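PDB 7LKK: aminofutalosine deaminase from Helicobacter pylori, which deaminates aminofutalosine hydrolytically in the menaquinone pathway and is held here in complex with the inhibitor methylthio-coformycin. Local coordinates for residues His79-Phe84 and Ser219-Glu224; Ala153-Glu158 and Lys177-Leu182; Ala189-His194 and Ile208-Asp213. All blocks are in the same frame, centred on the assembly; numbering follows the deposited sequence.

Overall arrangement
All three contacts lie within the TIM-barrel-type amidohydrolase domain, and each has a segment that reaches the inhibitor. Strands 152-159, 187-193 and 218-222 run side by side in parallel, and each supplies a segment to one contact. Contact 1 joins the end of strand 69-80 to strand 218-222 and spans the loop in which the other two are nested. Contact 2 closes before contact 3 opens, each setting a strand against the helix that follows it. The centres of contacts 2 and 3 are about 10 Å apart, and each is about 15 Å from that of contact 1. Helix packing thus lies outside the strands, whereas metal and inhibitor chemistry gathers at their C-terminal ends.

Contact 1. Residues His79-Phe84 and Ser219-Glu224; sequences HTHFEF and STHFLE. With FE (Fe (III) ion), chain E; MCF ((8R)-3-(5-S-methyl-5-thio-beta-D-ribofuranosyl)-3,6,7,8-tetrahydroimidazo[4,5-d][1,3]diazepin-8-ol), chain J.
NE2 of His-79, NE2 of His-81 and NE2 of His-221 converge on the iron(III) ion, at 2.1 Å, 2.0 Å and 2.4 Å respectively; Asp-328 completes the protein's share of the site. The inhibitor's O8 hydroxyl oxygen adds a further ligand, 2.0 Å from the iron. His-79 and His-81 form the HxH pair at the end of strand 69-80, a hallmark of amidohydrolases, and His-221 reaches in from strand 218-222. Crowding of the three imidazoles follows from their shared metal: NE2 of His-79 and NE2 of His-221 are 3.1 Å apart without a hydrogen bond. Their ring planes are steeply inclined, at 83°, whereas the His-81 and His-221 rings meet rim to rim, nearly parallel. His-79 aims its ring at the metal because chi1 (-173°) sets CG opposite the backbone N, and its ND1 donates in the ring plane to a water that also bonds Ser-219 OG. His-221 ND1 is in turn tied to the backbone oxygen of His-194, which should help fix the ring's rotation.

The inhibitor lies against these rings, its N1 over the face of His-81 and its C5 over that of His-221. Glu-224, extended beyond CG, accepts the N6 hydrogen at OE1 over 2.7 Å in a fairly straight bond (163°). Phe-84 brings CE2 up to the ribose carbon C1S. Coformycins are transition-state analogues of purine deamination, so the bound O8 probably mimics the water-derived hydroxyl added to the substrate ring while the metal holds it.

Contact 2. Residues Ala153-Glu158 and Lys177-Leu182; sequences AVVFLE and KELKDL. With MCF ((8R)-3-(5-S-methyl-5-thio-beta-D-ribofuranosyl)-3,6,7,8-tetrahydroimidazo[4,5-d][1,3]diazepin-8-ol), chain J.
A beta-alpha unit of the TIM-barrel-type domain is closed here, where Leu-179 of helix 166-180 packs against strand 152-159. This leucine does the work from the helix, offering both methyl groups to Val-155. Its CD2 lies 3.8 Å from Val-155 CG1, and its CD1 is 4.0 Å from the same methyl, so the fork of the leucine straddles CG1. Val-155 presents the CG1 branch, which chi1 (170°) places across from the backbone N, and the two side chains cross at a slant. Leu-179 CD2 also rests 3.6 Å from the backbone oxygen of Val-155 and 4.1 Å from Leu-157 CB, bridging two alternate residues whose side chains lie on the helix-facing side of the strand. The side chains that meet here are all apolar, and all three residues are buried.

Beyond these residues, the strand reaches the active site: Glu-158, in an extended conformation, accepts a hydrogen bond at OE1 from the inhibitor's ribose hydroxyl O2S, 2.5 Å away. The same OE1 is bonded by Asn-138, a second pocket residue, which should steady the carboxylate.

Val-155 also touches Leu-187 of the next strand and Ser-137 of strand 130-137, while Leu-157 leans on Phe-172 and Phe-176 of helix 166-180. Strand 152-159 therefore sits between two parallel neighbours with this helix covering its outer face.

Contact 3. Residues Ala189-His194 and Ile208-Asp213; sequences AALAVH and IQLAKD. With MCF ((8R)-3-(5-S-methyl-5-thio-beta-D-ribofuranosyl)-3,6,7,8-tetrahydroimidazo[4,5-d][1,3]diazepin-8-ol), chain J.
Leu-191 is the main bump of this contact, projecting from strand 187-193 into a hollow on helix 201-213 bordered by Leu-210 and Ala-211. Its CD1 methyl settles close to the helix backbone, 3.6 Å from Ala-211 N and 3.7 Å from Ala-211 CA. The small side chain of Ala-211 permits that depth: its CB lies 3.8 Å from Leu-191 CD1 and forms one wall of the hollow. Leu-210 supplies the other, with CD2 3.7 Å from Leu-191 CD1. The two leucines cross at about a right angle, and Leu-210 CD2 also meets Leu-191 CD2, touching both prongs of the fork. A chi1 of -71°, with CG anti to the carbonyl carbon, turns the Leu-191 fork onto this part of the helix.

A second, looser meeting lies further along the strand, where Val-193 CG2 faces Ile-208 CG1 at 4.5 Å. Strand and helix run almost antiparallel, with their axes 8.7 Å apart and 161° between their directions, as expected for a helix returning along a barrel strand. Phe-172 and Phe-176 of helix 166-180 also pack on Leu-191, and Leu-218 of strand 218-222 touches Ala-211 and Ile-208, so helix 166-180 and strand 218-222 also border the interface.

The strand ends at Val-193, and just beyond it His-194 uses NE2 for a weak hydrogen bond of 3.4 Å to the inhibitor's N4 and also lies near C5S. Its ND1 is bonded to Ser-198 OG. Apolar interlocking thus joins helix to strand, while the strand's polar contact with the inhibitor is made just past its end, by a His-194 ring that Ser-198 should help hold in place.

Contact 1. Residues His79-Phe84 and Ser219-Glu224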
loop_
_atom_site.group_PDB
_atom_site.type_symbol
_atom_site.label_atom_id
_atom_site.label_comp_id
_atom_site.label_asym_id
_atom_site.label_seq_id
_atom_site.Cartn_x
_atom_site.Cartn_y
_atom_site.Cartn_z
ATOM N N HIS A 79 -1.138 5.207 18.151
ATOM C CA HIS A 79 -1.702 6.512 17.807
ATOM C C HIS A 79 -2.881 6.316 16.865
ATOM O O HIS A 79 -2.688 6.001 15.686
ATOM C CB HIS A 79 -0.643 7.409 17.172
ATOM C CG HIS A 79 -1.097 8.819 16.952
ATOM N ND1 HIS A 79 -1.063 9.775 17.945
ATOM C CD2 HIS A 79 -1.593 9.436 15.853
ATOM C CE1 HIS A 79 -1.517 10.919 17.468
ATOM N NE2 HIS A 79 -1.845 10.741 16.201
ATOM N N THR A 80 -4.096 6.508 17.376
ATOM C CA THR A 80 -5.285 6.496 16.538
ATOM C C THR A 80 -6.287 7.503 17.088
ATOM O O THR A 80 -6.230 7.890 18.257
ATOM C CB THR A 80 -5.914 5.099 16.454
ATOM O OG1 THR A 80 -6.989 5.114 15.506
ATOM C CG2 THR A 80 -6.445 4.675 17.811
ATOM N N HIS A 81 -7.211 7.921 16.224
ATOM C CA HIS A 81 -8.290 8.847 16.575
ATOM C C HIS A 81 -9.620 8.151 16.300
ATOM O O HIS A 81 -10.159 8.244 15.195
ATOM C CB HIS A 81 -8.189 10.157 15.785
ATOM C CG HIS A 81 -6.886 10.874 15.951
ATOM N ND1 HIS A 81 -6.760 12.025 16.698
ATOM C CD2 HIS A 81 -5.657 10.618 15.446
ATOM C CE1 HIS A 81 -5.508 12.441 16.656
ATOM N NE2 HIS A 81 -4.817 11.604 15.903
ATOM N N PHE A 82 -10.148 7.450 17.308
ATOM C CA PHE A 82 -11.393 6.712 17.120
ATOM C C PHE A 82 -12.572 7.639 16.850
ATOM O O PHE A 82 -13.502 7.262 16.128
ATOM C CB PHE A 82 -11.684 5.845 18.344
ATOM C CG PHE A 82 -10.908 4.559 18.375
ATOM C CD1 PHE A 82 -11.188 3.543 17.476
ATOM C CD2 PHE A 82 -9.907 4.361 19.309
ATOM C CE1 PHE A 82 -10.478 2.357 17.505
ATOM C CE2 PHE A 82 -9.194 3.176 19.345
ATOM C CZ PHE A 82 -9.480 2.175 18.441
ATOM N N GLU A 83 -12.555 8.850 17.415
ATOM C CA GLU A 83 -13.689 9.757 17.272
ATOM C C GLU A 83 -13.946 10.157 15.823
ATOM O O GLU A 83 -15.071 10.544 15.491
ATOM C CB GLU A 83 -13.474 11.004 18.131
ATOM C CG GLU A 83 -13.435 10.729 19.630
ATOM C CD GLU A 83 -13.032 11.950 20.441
ATOM O OE1 GLU A 83 -12.057 12.629 20.057
ATOM O OE2 GLU A 83 -13.690 12.227 21.466
ATOM N N PHE A 84 -12.940 10.069 14.952
ATOM C CA PHE A 84 -13.085 10.417 13.544
ATOM C C PHE A 84 -13.374 9.205 12.664
ATOM O O PHE A 84 -13.114 9.250 11.457
ATOM C CB PHE A 84 -11.829 11.129 13.044
ATOM C CG PHE A 84 -11.656 12.518 13.586
ATOM C CD1 PHE A 84 -12.253 13.601 12.959
ATOM C CD2 PHE A 84 -10.885 12.744 14.715
ATOM C CE1 PHE A 84 -12.091 14.881 13.452
ATOM C CE2 PHE A 84 -10.720 14.022 15.213
ATOM C CZ PHE A 84 -11.324 15.091 14.580
ATOM N N SER A 219 1.693 12.917 24.662
ATOM C CA SER A 219 1.764 12.701 23.226
ATOM C C SER A 219 1.531 14.038 22.541
ATOM O O SER A 219 0.860 14.918 23.087
ATOM C CB SER A 219 0.741 11.661 22.754
ATOM O OG SER A 219 0.885 11.389 21.370
ATOM N N THR A 220 2.098 14.191 21.349
ATOM C CA THR A 220 1.958 15.440 20.614
ATOM C C THR A 220 2.266 15.200 19.143
ATOM O O THR A 220 3.059 14.319 18.797
ATOM C CB THR A 220 2.876 16.531 21.187
ATOM O OG1 THR A 220 2.633 17.773 20.513
ATOM C CG2 THR A 220 4.343 16.146 21.038
ATOM N N HIS A 221 1.606 15.975 18.283
ATOM C CA HIS A 221 1.939 16.024 16.865
ATOM C C HIS A 221 3.053 17.041 16.662
ATOM O O HIS A 221 2.968 18.166 17.165
ATOM C CB HIS A 221 0.717 16.401 16.026
ATOM C CG HIS A 221 -0.446 15.476 16.200
ATOM N ND1 HIS A 221 -1.498 15.753 17.046
ATOM C CD2 HIS A 221 -0.723 14.276 15.635
ATOM C CE1 HIS A 221 -2.374 14.766 16.994
ATOM N NE2 HIS A 221 -1.928 13.857 16.146
ATOM N N PHE A 222 4.097 16.652 15.930
ATOM C CA PHE A 222 5.281 17.496 15.804
ATOM C C PHE A 222 5.746 17.538 14.357
ATOM O O PHE A 222 6.037 16.493 13.770
ATOM C CB PHE A 222 6.408 16.988 16.711
ATOM C CG PHE A 222 7.572 17.926 16.799
ATOM C CD1 PHE A 222 7.400 19.218 17.268
ATOM C CD2 PHE A 222 8.838 17.521 16.407
ATOM C CE1 PHE A 222 8.468 20.088 17.344
ATOM C CE2 PHE A 222 9.910 18.387 16.483
ATOM C CZ PHE A 222 9.725 19.672 16.952
ATOM N N LEU A 223 5.822 18.750 13.804
ATOM C CA LEU A 223 6.418 19.029 12.493
ATOM C C LEU A 223 5.930 18.039 11.433
ATOM O O LEU A 223 6.701 17.326 10.785
ATOM C CB LEU A 223 7.947 19.056 12.594
ATOM C CG LEU A 223 8.473 20.137 13.554
ATOM C CD1 LEU A 223 9.984 20.300 13.462
ATOM C CD2 LEU A 223 7.783 21.470 13.303
ATOM N N GLU A 224 4.610 18.018 11.273
ATOM C CA GLU A 224 3.922 17.137 10.343
ATOM C C GLU A 224 3.845 17.702 8.929
ATOM O O GLU A 224 3.532 16.958 7.993
ATOM C CB GLU A 224 2.513 16.854 10.876
ATOM C CG GLU A 224 1.721 15.807 10.127
ATOM C CD GLU A 224 0.352 15.593 10.731
ATOM O OE1 GLU A 224 0.010 16.306 11.700
ATOM O OE2 GLU A 224 -0.380 14.710 10.245
HETATM FE FE FE E . -3.036 12.036 15.114
HETATM O O8 MCF J . -2.697 13.262 13.621
HETATM C C8 MCF J . -3.604 13.378 12.555
HETATM C C7 MCF J . -3.205 14.462 11.559
HETATM N N6 MCF J . -2.521 15.543 12.224
HETATM C C5 MCF J . -3.105 16.136 13.406
HETATM N N4 MCF J . -4.356 15.733 14.038
HETATM C C10 MCF J . -5.392 14.717 13.725
HETATM C C9 MCF J . -5.060 13.570 13.031
HETATM N N1 MCF J . -6.163 12.847 12.901
HETATM C C2 MCF J . -7.176 13.474 13.496
HETATM N N3 MCF J . -6.696 14.611 14.006
HETATM C C1S MCF J . -7.550 15.595 14.741
HETATM C C2S MCF J . -6.889 16.172 16.014
HETATM O O2S MCF J . -7.075 15.336 17.075
HETATM O O4S MCF J . -7.762 16.623 14.008
HETATM C C4S MCF J . -8.039 17.850 15.029
HETATM C C3S MCF J . -7.659 17.471 16.215
HETATM O O3S MCF J . -8.874 17.215 17.070
HETATM C C5S MCF J . -7.246 19.066 14.580
HETATM S S5S MCF J . -8.129 20.579 15.058
HETATM C C6S MCF J . -6.967 21.974 15.054
HETATM O O HOH W 1 0.129 8.958 20.068
#

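Contact 2. Residues Ala153-Glu158 and Lys177-Leu182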
loop_
_atom_site.group_PDB
_atom_site.type_symbol
_atom_site.label_atom_id
_atom_site.label_comp_id
_atom_site.label_asym_id
_atom_site.label_seq_id
_atom_site.Cartn_x
_atom_site.Cartn_y
_atom_site.Cartn_z
ATOM N N ALA A 153 -6.158 -0.123 26.559
ATOM C CA ALA A 153 -6.350 1.233 26.064
ATOM C C ALA A 153 -5.564 2.226 26.906
ATOM O O ALA A 153 -5.694 2.246 28.134
ATOM C CB ALA A 153 -7.834 1.610 26.058
ATOM N N VAL A 154 -4.749 3.038 26.240
ATOM C CA VAL A 154 -4.165 4.239 26.823
ATOM C C VAL A 154 -4.817 5.423 26.124
ATOM O O VAL A 154 -4.517 5.710 24.958
ATOM C CB VAL A 154 -2.640 4.277 26.672
ATOM C CG1 VAL A 154 -2.082 5.563 27.264
ATOM C CG2 VAL A 154 -2.011 3.064 27.340
ATOM N N VAL A 155 -5.716 6.108 26.823
ATOM C CA VAL A 155 -6.487 7.196 26.232
ATOM C C VAL A 155 -5.773 8.508 26.536
ATOM O O VAL A 155 -5.658 8.911 27.698
ATOM C CB VAL A 155 -7.932 7.214 26.742
ATOM C CG1 VAL A 155 -8.632 8.489 26.296
ATOM C CG2 VAL A 155 -8.680 5.993 26.233
ATOM N N PHE A 156 -5.282 9.161 25.488
ATOM C CA PHE A 156 -4.639 10.468 25.590
ATOM C C PHE A 156 -5.714 11.531 25.397
ATOM O O PHE A 156 -6.163 11.774 24.274
ATOM C CB PHE A 156 -3.539 10.622 24.543
ATOM C CG PHE A 156 -2.382 9.675 24.712
ATOM C CD1 PHE A 156 -2.446 8.383 24.212
ATOM C CD2 PHE A 156 -1.217 10.088 25.335
ATOM C CE1 PHE A 156 -1.379 7.514 24.355
ATOM C CE2 PHE A 156 -0.146 9.223 25.483
ATOM C CZ PHE A 156 -0.227 7.935 24.990
ATOM N N LEU A 157 -6.137 12.162 26.487
ATOM C CA LEU A 157 -7.030 13.313 26.383
ATOM C C LEU A 157 -6.246 14.479 25.799
ATOM O O LEU A 157 -5.321 14.995 26.437
ATOM C CB LEU A 157 -7.616 13.675 27.744
ATOM C CG LEU A 157 -8.603 14.846 27.716
ATOM C CD1 LEU A 157 -9.791 14.533 26.819
ATOM C CD2 LEU A 157 -9.064 15.214 29.116
ATOM N N GLU A 158 -6.613 14.898 24.593
ATOM C CA GLU A 158 -5.823 15.839 23.812
ATOM C C GLU A 158 -6.373 17.249 23.969
ATOM O O GLU A 158 -7.569 17.483 23.763
ATOM C CB GLU A 158 -5.819 15.441 22.337
ATOM C CG GLU A 158 -5.143 16.443 21.429
ATOM C CD GLU A 158 -5.195 16.021 19.977
ATOM O OE1 GLU A 158 -6.295 16.059 19.388
ATOM O OE2 GLU A 158 -4.138 15.644 19.428
ATOM N N LYS A 177 -10.098 14.510 34.959
ATOM C CA LYS A 177 -10.530 13.831 36.177
ATOM C C LYS A 177 -11.617 12.810 35.870
ATOM O O LYS A 177 -11.660 11.729 36.470
ATOM C CB LYS A 177 -11.021 14.856 37.200
ATOM C CG LYS A 177 -11.765 14.261 38.380
ATOM C CD LYS A 177 -10.809 13.587 39.348
ATOM C CE LYS A 177 -11.397 13.523 40.749
ATOM N NZ LYS A 177 -10.404 13.049 41.751
ATOM N N GLU A 178 -12.500 13.137 34.925
ATOM C CA GLU A 178 -13.522 12.195 34.488
ATOM C C GLU A 178 -12.892 10.963 33.852
ATOM O O GLU A 178 -13.352 9.836 34.067
ATOM C CB GLU A 178 -14.463 12.895 33.508
ATOM C CG GLU A 178 -15.605 12.063 32.968
ATOM C CD GLU A 178 -16.526 12.884 32.086
ATOM O OE1 GLU A 178 -16.507 14.128 32.206
ATOM O OE2 GLU A 178 -17.262 12.292 31.268
ATOM N N LEU A 179 -11.826 11.161 33.072
ATOM C CA LEU A 179 -11.111 10.034 32.479
ATOM C C LEU A 179 -10.359 9.240 33.538
ATOM O O LEU A 179 -10.334 8.003 33.494
ATOM C CB LEU A 179 -10.149 10.539 31.407
ATOM C CG LEU A 179 -9.283 9.487 30.710
ATOM C CD1 LEU A 179 -10.154 8.434 30.044
ATOM C CD2 LEU A 179 -8.348 10.141 29.705
ATOM N N LYS A 180 -9.736 9.935 34.492
ATOM C CA LYS A 180 -8.993 9.261 35.553
ATOM C C LYS A 180 -9.894 8.339 36.362
ATOM O O LYS A 180 -9.468 7.261 36.789
ATOM C CB LYS A 180 -8.328 10.291 36.467
ATOM C CG LYS A 180 -7.028 10.863 35.931
ATOM C CD LYS A 180 -5.935 9.806 35.869
ATOM C CE LYS A 180 -5.437 9.428 37.254
ATOM N NZ LYS A 180 -4.206 8.593 37.181
ATOM N N ASP A 181 -11.144 8.750 36.593
ATOM C CA ASP A 181 -12.059 7.936 37.384
ATOM C C ASP A 181 -12.521 6.682 36.653
ATOM O O ASP A 181 -13.157 5.824 37.274
ATOM C CB ASP A 181 -13.272 8.770 37.801
ATOM C CG ASP A 181 -12.922 9.833 38.828
ATOM O OD1 ASP A 181 -11.854 9.717 39.466
ATOM O OD2 ASP A 181 -13.717 10.783 38.999
ATOM N N LEU A 182 -12.204 6.543 35.367
ATOM C CA LEU A 182 -12.536 5.352 34.601
ATOM C C LEU A 182 -11.360 4.398 34.453
ATOM O O LEU A 182 -11.511 3.342 33.830
ATOM C CB LEU A 182 -13.061 5.746 33.216
ATOM C CG LEU A 182 -14.358 6.560 33.200
ATOM C CD1 LEU A 182 -14.634 7.115 31.809
ATOM C CD2 LEU A 182 -15.528 5.720 33.694
HETATM O O8 MCF J . -2.697 13.262 13.621
HETATM C C8 MCF J . -3.604 13.378 12.555
HETATM C C7 MCF J . -3.205 14.462 11.559
HETATM N N6 MCF J . -2.521 15.543 12.224
HETATM C C5 MCF J . -3.105 16.136 13.406
HETATM N N4 MCF J . -4.356 15.733 14.038
HETATM C C10 MCF J . -5.392 14.717 13.725
HETATM C C9 MCF J . -5.060 13.570 13.031
HETATM N N1 MCF J . -6.163 12.847 12.901
HETATM C C2 MCF J . -7.176 13.474 13.496
HETATM N N3 MCF J . -6.696 14.611 14.006
HETATM C C1S MCF J . -7.550 15.595 14.741
HETATM C C2S MCF J . -6.889 16.172 16.014
HETATM O O2S MCF J . -7.075 15.336 17.075
HETATM O O4S MCF J . -7.762 16.623 14.008
HETATM C C4S MCF J . -8.039 17.850 15.029
HETATM C C3S MCF J . -7.659 17.471 16.215
HETATM O O3S MCF J . -8.874 17.215 17.070
HETATM C C5S MCF J . -7.246 19.066 14.580
HETATM S S5S MCF J . -8.129 20.579 15.058
HETATM C C6S MCF J . -6.967 21.974 15.054
#

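Contact 3. Residues Ala189-His194 and Ile208-Asp213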
loop_
_atom_site.group_PDB
_atom_site.type_symbol
_atom_site.label_atom_id
_atom_site.label_comp_id
_atom_site.label_asym_id
_atom_site.label_seq_id
_atom_site.Cartn_x
_atom_site.Cartn_y
_atom_site.Cartn_z
ATOM N N ALA A 189 -5.116 6.422 31.799
ATOM C CA ALA A 189 -5.387 7.793 31.397
ATOM C C ALA A 189 -4.084 8.519 31.092
ATOM O O ALA A 189 -3.102 8.397 31.829
ATOM C CB ALA A 189 -6.160 8.538 32.486
ATOM N N ALA A 190 -4.086 9.279 30.000
ATOM C CA ALA A 190 -2.920 10.033 29.566
ATOM C C ALA A 190 -3.392 11.359 28.983
ATOM O O ALA A 190 -4.593 11.623 28.884
ATOM C CB ALA A 190 -2.087 9.235 28.557
ATOM N N LEU A 191 -2.434 12.197 28.595
ATOM C CA LEU A 191 -2.714 13.550 28.141
ATOM C C LEU A 191 -1.950 13.834 26.858
ATOM O O LEU A 191 -0.922 13.215 26.571
ATOM C CB LEU A 191 -2.344 14.585 29.213
ATOM C CG LEU A 191 -3.261 14.607 30.436
ATOM C CD1 LEU A 191 -2.532 15.149 31.653
ATOM C CD2 LEU A 191 -4.506 15.427 30.141
ATOM N N ALA A 192 -2.462 14.784 26.081
ATOM C CA ALA A 192 -1.836 15.135 24.816
ATOM C C ALA A 192 -1.927 16.632 24.572
ATOM O O ALA A 192 -2.945 17.263 24.872
ATOM C CB ALA A 192 -2.481 14.379 23.645
ATOM N N VAL A 193 -0.845 17.188 24.036
ATOM C CA VAL A 193 -0.827 18.530 23.470
ATOM C C VAL A 193 -0.931 18.373 21.963
ATOM O O VAL A 193 -0.140 17.639 21.359
ATOM C CB VAL A 193 0.458 19.281 23.859
ATOM C CG1 VAL A 193 0.477 20.667 23.232
ATOM C CG2 VAL A 193 0.600 19.357 25.377
ATOM N N HIS A 194 -1.913 19.036 21.348
ATOM C CA HIS A 194 -2.213 18.741 19.949
ATOM C C HIS A 194 -1.012 19.010 19.048
ATOM O O HIS A 194 -0.486 18.095 18.407
ATOM C CB HIS A 194 -3.421 19.536 19.462
ATOM C CG HIS A 194 -3.724 19.303 18.016
ATOM N ND1 HIS A 194 -3.395 20.207 17.030
ATOM C CD2 HIS A 194 -4.283 18.244 17.383
ATOM C CE1 HIS A 194 -3.758 19.726 15.855
ATOM N NE2 HIS A 194 -4.299 18.536 16.041
ATOM N N ILE A 208 1.224 19.832 30.569
ATOM C CA ILE A 208 2.423 19.054 30.879
ATOM C C ILE A 208 2.591 18.918 32.386
ATOM O O ILE A 208 2.969 17.854 32.892
ATOM C CB ILE A 208 3.658 19.702 30.225
ATOM C CG1 ILE A 208 3.602 19.542 28.705
ATOM C CG2 ILE A 208 4.946 19.120 30.795
ATOM C CD1 ILE A 208 4.420 20.570 27.952
ATOM N N GLN A 209 2.309 19.992 33.127
ATOM C CA GLN A 209 2.384 19.924 34.583
ATOM C C GLN A 209 1.340 18.969 35.144
ATOM O O GLN A 209 1.626 18.206 36.074
ATOM C CB GLN A 209 2.217 21.318 35.186
ATOM C CG GLN A 209 2.531 21.381 36.673
ATOM C CD GLN A 209 3.974 21.025 36.971
ATOM O OE1 GLN A 209 4.898 21.710 36.531
ATOM N NE2 GLN A 209 4.176 19.947 37.718
ATOM N N LEU A 210 0.120 19.005 34.597
ATOM C CA LEU A 210 -0.920 18.081 35.037
ATOM C C LEU A 210 -0.512 16.633 34.799
ATOM O O LEU A 210 -0.807 15.753 35.616
ATOM C CB LEU A 210 -2.233 18.389 34.319
ATOM C CG LEU A 210 -3.393 17.433 34.607
ATOM C CD1 LEU A 210 -3.898 17.614 36.033
ATOM C CD2 LEU A 210 -4.517 17.635 33.608
ATOM N N ALA A 211 0.173 16.369 33.683
ATOM C CA ALA A 211 0.661 15.021 33.417
ATOM C C ALA A 211 1.698 14.595 34.448
ATOM O O ALA A 211 1.687 13.450 34.913
ATOM C CB ALA A 211 1.240 14.946 32.005
ATOM N N LYS A 212 2.609 15.502 34.810
ATOM C CA LYS A 212 3.605 15.186 35.828
ATOM C C LYS A 212 2.951 14.930 37.179
ATOM O O LYS A 212 3.311 13.976 37.880
ATOM C CB LYS A 212 4.623 16.319 35.938
ATOM C CG LYS A 212 5.469 16.518 34.697
ATOM C CD LYS A 212 6.427 17.682 34.868
ATOM C CE LYS A 212 7.265 17.888 33.623
ATOM N NZ LYS A 212 8.252 18.990 33.783
ATOM N N ASP A 213 1.987 15.773 37.563
ATOM C CA ASP A 213 1.319 15.601 38.849
ATOM C C ASP A 213 0.552 14.288 38.917
ATOM O O ASP A 213 0.420 13.703 39.997
ATOM C CB ASP A 213 0.382 16.780 39.116
ATOM C CG ASP A 213 1.128 18.086 39.305
ATOM O OD1 ASP A 213 2.359 18.039 39.508
ATOM O OD2 ASP A 213 0.486 19.159 39.250
HETATM O O8 MCF J . -2.697 13.262 13.621
HETATM C C8 MCF J . -3.604 13.378 12.555
HETATM C C7 MCF J . -3.205 14.462 11.559
HETATM N N6 MCF J . -2.521 15.543 12.224
HETATM C C5 MCF J . -3.105 16.136 13.406
HETATM N N4 MCF J . -4.356 15.733 14.038
HETATM C C10 MCF J . -5.392 14.717 13.725
HETATM C C9 MCF J . -5.060 13.570 13.031
HETATM N N1 MCF J . -6.163 12.847 12.901
HETATM C C2 MCF J . -7.176 13.474 13.496
HETATM N N3 MCF J . -6.696 14.611 14.006
HETATM C C1S MCF J . -7.550 15.595 14.741
HETATM C C2S MCF J . -6.889 16.172 16.014
HETATM O O2S MCF J . -7.075 15.336 17.075
HETATM O O4S MCF J . -7.762 16.623 14.008
HETATM C C4S MCF J . -8.039 17.850 15.029
HETATM C C3S MCF J . -7.659 17.471 16.215
HETATM O O3S MCF J . -8.874 17.215 17.070
HETATM C C5S MCF J . -7.246 19.066 14.580
HETATM S S5S MCF J . -8.129 20.579 15.058
HETATM C C6S MCF J . -6.967 21.974 15.054
#